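Long-range contact in adenosine deaminase (Burkholderia ambifaria, PDB 4GXW), which binds a zinc ion in an amidohydrolase barrel and probably deaminates a purine such as adenosine or adenine: residues H241-C252 / H284-L294. Sequence-based numbering, arbitrary orientation. Where two conformers were deposited one is given.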
loop_
_atom_site.group_PDB
_atom_site.type_symbol
_atom_site.label_atom_id
_atom_site.label_comp_id
_atom_site.label_asym_id
_atom_site.label_seq_id
_atom_site.Cartn_x
_atom_site.Cartn_y
_atom_site.Cartn_z
ATOM N N HIS A 241 -3.075 0.324 -7.831
ATOM C CA HIS A 241 -3.982 1.387 -8.278
ATOM C C HIS A 241 -4.849 0.901 -9.444
ATOM O O HIS A 241 -5.908 0.304 -9.235
ATOM C CB HIS A 241 -3.263 2.704 -8.607
ATOM C CG HIS A 241 -2.539 3.323 -7.446
ATOM N ND1 HIS A 241 -3.161 3.656 -6.258
ATOM C CD2 HIS A 241 -1.242 3.692 -7.309
ATOM C CE1 HIS A 241 -2.275 4.207 -5.444
ATOM N NE2 HIS A 241 -1.103 4.242 -6.058
ATOM N N GLY A 242 -4.398 1.132 -10.668
ATOM C CA GLY A 242 -5.112 0.674 -11.845
ATOM C C GLY A 242 -6.342 1.463 -12.232
ATOM O O GLY A 242 -7.080 1.024 -13.101
ATOM N N TYR A 243 -6.531 2.647 -11.651
ATOM C CA TYR A 243 -7.825 3.348 -11.700
ATOM C C TYR A 243 -8.359 3.608 -13.098
ATOM O O TYR A 243 -9.561 3.455 -13.350
ATOM C CB TYR A 243 -7.780 4.672 -10.913
ATOM C CG TYR A 243 -7.276 4.478 -9.513
ATOM C CD1 TYR A 243 -7.903 3.582 -8.652
ATOM C CD2 TYR A 243 -6.160 5.158 -9.049
ATOM C CE1 TYR A 243 -7.422 3.365 -7.373
ATOM C CE2 TYR A 243 -5.680 4.960 -7.765
ATOM C CZ TYR A 243 -6.310 4.051 -6.936
ATOM O OH TYR A 243 -5.839 3.803 -5.666
ATOM N N THR A 244 -7.486 4.023 -14.006
ATOM C CA THR A 244 -7.955 4.418 -15.330
ATOM C C THR A 244 -8.438 3.247 -16.193
ATOM O O THR A 244 -8.973 3.458 -17.279
ATOM C CB THR A 244 -6.896 5.237 -16.073
ATOM O OG1 THR A 244 -5.678 4.490 -16.119
ATOM C CG2 THR A 244 -6.638 6.568 -15.349
ATOM N N ILE A 245 -8.266 2.021 -15.707
ATOM C CA ILE A 245 -8.795 0.859 -16.420
ATOM C C ILE A 245 -10.311 0.962 -16.610
ATOM O O ILE A 245 -10.852 0.382 -17.549
ATOM C CB ILE A 245 -8.407 -0.479 -15.731
ATOM C CG1 ILE A 245 -8.556 -1.649 -16.705
ATOM C CG2 ILE A 245 -9.213 -0.699 -14.464
ATOM C CD1 ILE A 245 -8.361 -3.003 -16.063
ATOM N N VAL A 246 -10.992 1.731 -15.759
ATOM C CA VAL A 246 -12.439 1.896 -15.893
ATOM C C VAL A 246 -12.812 2.566 -17.214
ATOM O O VAL A 246 -13.965 2.487 -17.644
ATOM C CB VAL A 246 -13.070 2.679 -14.723
ATOM C CG1 VAL A 246 -12.751 2.005 -13.395
ATOM C CG2 VAL A 246 -12.604 4.133 -14.732
ATOM N N ASP A 247 -11.838 3.209 -17.857
ATOM C CA ASP A 247 -12.048 3.833 -19.165
ATOM C C ASP A 247 -12.215 2.796 -20.277
ATOM O O ASP A 247 -12.653 3.132 -21.377
ATOM C CB ASP A 247 -10.883 4.764 -19.518
ATOM C CG ASP A 247 -10.774 5.954 -18.587
ATOM O OD1 ASP A 247 -11.783 6.317 -17.953
ATOM O OD2 ASP A 247 -9.676 6.542 -18.501
ATOM N N ASN A 248 -11.867 1.542 -19.993
ATOM C CA ASN A 248 -11.911 0.474 -20.993
ATOM C C ASN A 248 -12.677 -0.728 -20.445
ATOM O O ASN A 248 -12.083 -1.655 -19.895
ATOM C CB ASN A 248 -10.483 0.064 -21.388
ATOM C CG ASN A 248 -10.439 -0.942 -22.535
ATOM O OD1 ASN A 248 -11.393 -1.672 -22.786
ATOM N ND2 ASN A 248 -9.304 -0.994 -23.221
ATOM N N PRO A 249 -14.009 -0.711 -20.581
ATOM C CA PRO A 249 -14.761 -1.843 -20.032
ATOM C C PRO A 249 -14.418 -3.186 -20.688
ATOM O O PRO A 249 -14.581 -4.216 -20.034
ATOM C CB PRO A 249 -16.229 -1.452 -20.257
ATOM C CG PRO A 249 -16.209 -0.279 -21.194
ATOM C CD PRO A 249 -14.880 0.392 -21.016
ATOM N N GLU A 250 -13.933 -3.191 -21.927
ATOM C CA GLU A 250 -13.508 -4.444 -22.554
ATOM C C GLU A 250 -12.332 -5.080 -21.811
ATOM O O GLU A 250 -12.323 -6.285 -21.544
ATOM C CB GLU A 250 -13.120 -4.228 -24.015
ATOM C CG GLU A 250 -14.068 -3.346 -24.789
ATOM C CD GLU A 250 -13.552 -1.932 -24.914
ATOM O OE1 GLU A 250 -14.122 -1.024 -24.269
ATOM O OE2 GLU A 250 -12.566 -1.728 -25.656
ATOM N N LEU A 251 -11.328 -4.274 -21.488
ATOM C CA LEU A 251 -10.185 -4.776 -20.739
ATOM C C LEU A 251 -10.601 -5.173 -19.323
ATOM O O LEU A 251 -10.087 -6.149 -18.766
ATOM C CB LEU A 251 -9.063 -3.734 -20.708
ATOM C CG LEU A 251 -7.653 -4.268 -20.453
ATOM C CD1 LEU A 251 -7.315 -5.379 -21.440
ATOM C CD2 LEU A 251 -6.628 -3.157 -20.560
ATOM N N CYS A 252 -11.537 -4.422 -18.746
ATOM C CA CYS A 252 -12.070 -4.755 -17.433
ATOM C C CYS A 252 -12.653 -6.163 -17.445
ATOM O O CYS A 252 -12.395 -6.940 -16.535
ATOM C CB CYS A 252 -13.144 -3.754 -16.999
ATOM S SG CYS A 252 -12.501 -2.155 -16.502
ATOM N N HIS A 284 -14.487 9.264 -7.994
ATOM C CA HIS A 284 -13.297 8.437 -7.878
ATOM C C HIS A 284 -13.506 7.126 -8.638
ATOM O O HIS A 284 -14.453 6.400 -8.362
ATOM C CB HIS A 284 -13.038 8.131 -6.412
ATOM C CG HIS A 284 -11.627 7.752 -6.109
ATOM N ND1 HIS A 284 -10.962 6.743 -6.774
ATOM C CD2 HIS A 284 -10.757 8.238 -5.194
ATOM C CE1 HIS A 284 -9.742 6.628 -6.282
ATOM N NE2 HIS A 284 -9.591 7.525 -5.325
ATOM N N PRO A 285 -12.617 6.813 -9.592
ATOM C CA PRO A 285 -12.803 5.579 -10.369
ATOM C C PRO A 285 -12.847 4.313 -9.523
ATOM O O PRO A 285 -13.477 3.333 -9.931
ATOM C CB PRO A 285 -11.583 5.549 -11.289
ATOM C CG PRO A 285 -11.196 6.973 -11.443
ATOM C CD PRO A 285 -11.514 7.638 -10.119
ATOM N N MET A 286 -12.183 4.315 -8.367
ATOM C CA MET A 286 -12.220 3.173 -7.457
ATOM C C MET A 286 -13.656 2.742 -7.156
ATOM O O MET A 286 -13.945 1.548 -7.050
ATOM C CB MET A 286 -11.480 3.501 -6.153
ATOM C CG MET A 286 -11.501 2.401 -5.096
ATOM S SD MET A 286 -10.800 2.935 -3.515
ATOM C CE MET A 286 -12.025 4.125 -2.990
ATOM N N ARG A 287 -14.555 3.715 -7.043
ATOM C CA ARG A 287 -15.946 3.437 -6.696
ATOM C C ARG A 287 -16.620 2.499 -7.708
ATOM O O ARG A 287 -17.505 1.715 -7.342
ATOM C CB ARG A 287 -16.727 4.755 -6.585
ATOM C CG ARG A 287 -18.125 4.640 -6.007
ATOM C CD ARG A 287 -18.891 5.952 -6.172
ATOM N NE ARG A 287 -20.150 5.923 -5.437
ATOM C CZ ARG A 287 -20.298 6.426 -4.217
ATOM N NH1 ARG A 287 -21.471 6.357 -3.601
ATOM N NH2 ARG A 287 -19.264 7.010 -3.621
ATOM N N LYS A 288 -16.184 2.577 -8.962
ATOM C CA LYS A 288 -16.802 1.830 -10.057
ATOM C C LYS A 288 -16.137 0.482 -10.316
ATOM O O LYS A 288 -16.664 -0.327 -11.070
ATOM C CB LYS A 288 -16.728 2.630 -11.363
ATOM C CG LYS A 288 -17.281 4.042 -11.329
ATOM C CD LYS A 288 -16.858 4.785 -12.597
ATOM C CE LYS A 288 -17.533 6.143 -12.741
ATOM N NZ LYS A 288 -16.867 7.196 -11.920
ATOM N N MET A 289 -14.965 0.248 -9.737
ATOM C CA MET A 289 -14.194 -0.937 -10.123
ATOM C C MET A 289 -14.875 -2.298 -9.832
ATOM O O MET A 289 -14.914 -3.167 -10.708
ATOM C CB MET A 289 -12.749 -0.863 -9.600
ATOM C CG MET A 289 -11.915 0.217 -10.305
ATOM S SD MET A 289 -10.348 0.587 -9.506
ATOM C CE MET A 289 -9.296 -0.730 -10.113
ATOM N N PRO A 290 -15.440 -2.484 -8.625
ATOM C CA PRO A 290 -16.091 -3.776 -8.360
ATOM C C PRO A 290 -17.289 -4.052 -9.283
ATOM O O PRO A 290 -17.494 -5.195 -9.700
ATOM C CB PRO A 290 -16.520 -3.654 -6.886
ATOM C CG PRO A 290 -15.515 -2.699 -6.293
ATOM C CD PRO A 290 -15.315 -1.677 -7.395
ATOM N N GLY A 291 -18.060 -3.015 -9.617
ATOM C CA GLY A 291 -19.189 -3.164 -10.525
ATOM C C GLY A 291 -18.767 -3.548 -11.936
ATOM O O GLY A 291 -19.579 -4.037 -12.722
ATOM N N LEU A 292 -17.499 -3.315 -12.260
ATOM C CA LEU A 292 -16.931 -3.720 -13.538
ATOM C C LEU A 292 -16.316 -5.126 -13.450
ATOM O O LEU A 292 -15.659 -5.588 -14.392
ATOM C CB LEU A 292 -15.899 -2.689 -14.001
ATOM C CG LEU A 292 -16.490 -1.432 -14.645
ATOM C CD1 LEU A 292 -15.466 -0.305 -14.701
ATOM C CD2 LEU A 292 -16.996 -1.769 -16.044
ATOM N N GLY A 293 -16.535 -5.792 -12.321
ATOM C CA GLY A 293 -16.101 -7.166 -12.131
ATOM C C GLY A 293 -14.712 -7.319 -11.537
ATOM O O GLY A 293 -14.246 -8.441 -11.336
ATOM N N LEU A 294 -14.047 -6.204 -11.247
ATOM C CA LEU A 294 -12.666 -6.244 -10.778
ATOM C C LEU A 294 -12.586 -6.519 -9.287
ATOM O O LEU A 294 -13.425 -6.047 -8.515
ATOM C CB LEU A 294 -11.959 -4.924 -11.089
ATOM C CG LEU A 294 -12.004 -4.492 -12.553
ATOM C CD1 LEU A 294 -11.366 -3.122 -12.711
ATOM C CD2 LEU A 294 -11.299 -5.509 -13.441
#
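Tyr-243 receives the imidazole of His-284 edge-on over one ring face: the planes stand at 87°, the centroids 5.4 Å apart, which defines a T-shaped pair. Met-289 meets the same ring at its rim, SD lying 4.0 Å from Tyr-243 CD1 and 79° off the ring normal, a Met-aromatic contact. The bend at chi3 (82°) then turns Met-289 CE back toward the backbone carbonyl of His-241. Next along the interface, Val-246 splits its branches, CG1 packing on Met-289 CG at 3.7 Å and CG2 on Pro-285 CB. Leu-292 CD1 closes against Val-246 and Cys-252 SG, while Leu-294 CD1 reaches Ile-245 CG2 at 3.7 Å.

Second-shell bonds help to position the two rings. Met-286 N donates to His-284 ND1 (3.2 Å), tilted from the ring plane, which should limit the rotation of the imidazole. Tyr-243 OH pairs with His-241 ND1 at 2.7 Å, in the plane of that imidazole, and also bonds Val-265 N. Met-289 O accepts from Leu-292 N and Leu-294 N on opposite faces of its carbonyl plane, holding the turn that leads into strand 295-298.

The contact thus joins the beta-alpha connection after strand 238-239 to the alpha-beta connection entering strand 295-298 of the TIM barrel, through apolar and aromatic surfaces. Its polar end lies beside the metal site: the side chain of His-241 comes within about 4 Å of the zinc, so the tyrosine hydroxyl probably helps to orient this imidazole next to zinc ligands His-35 and His-216.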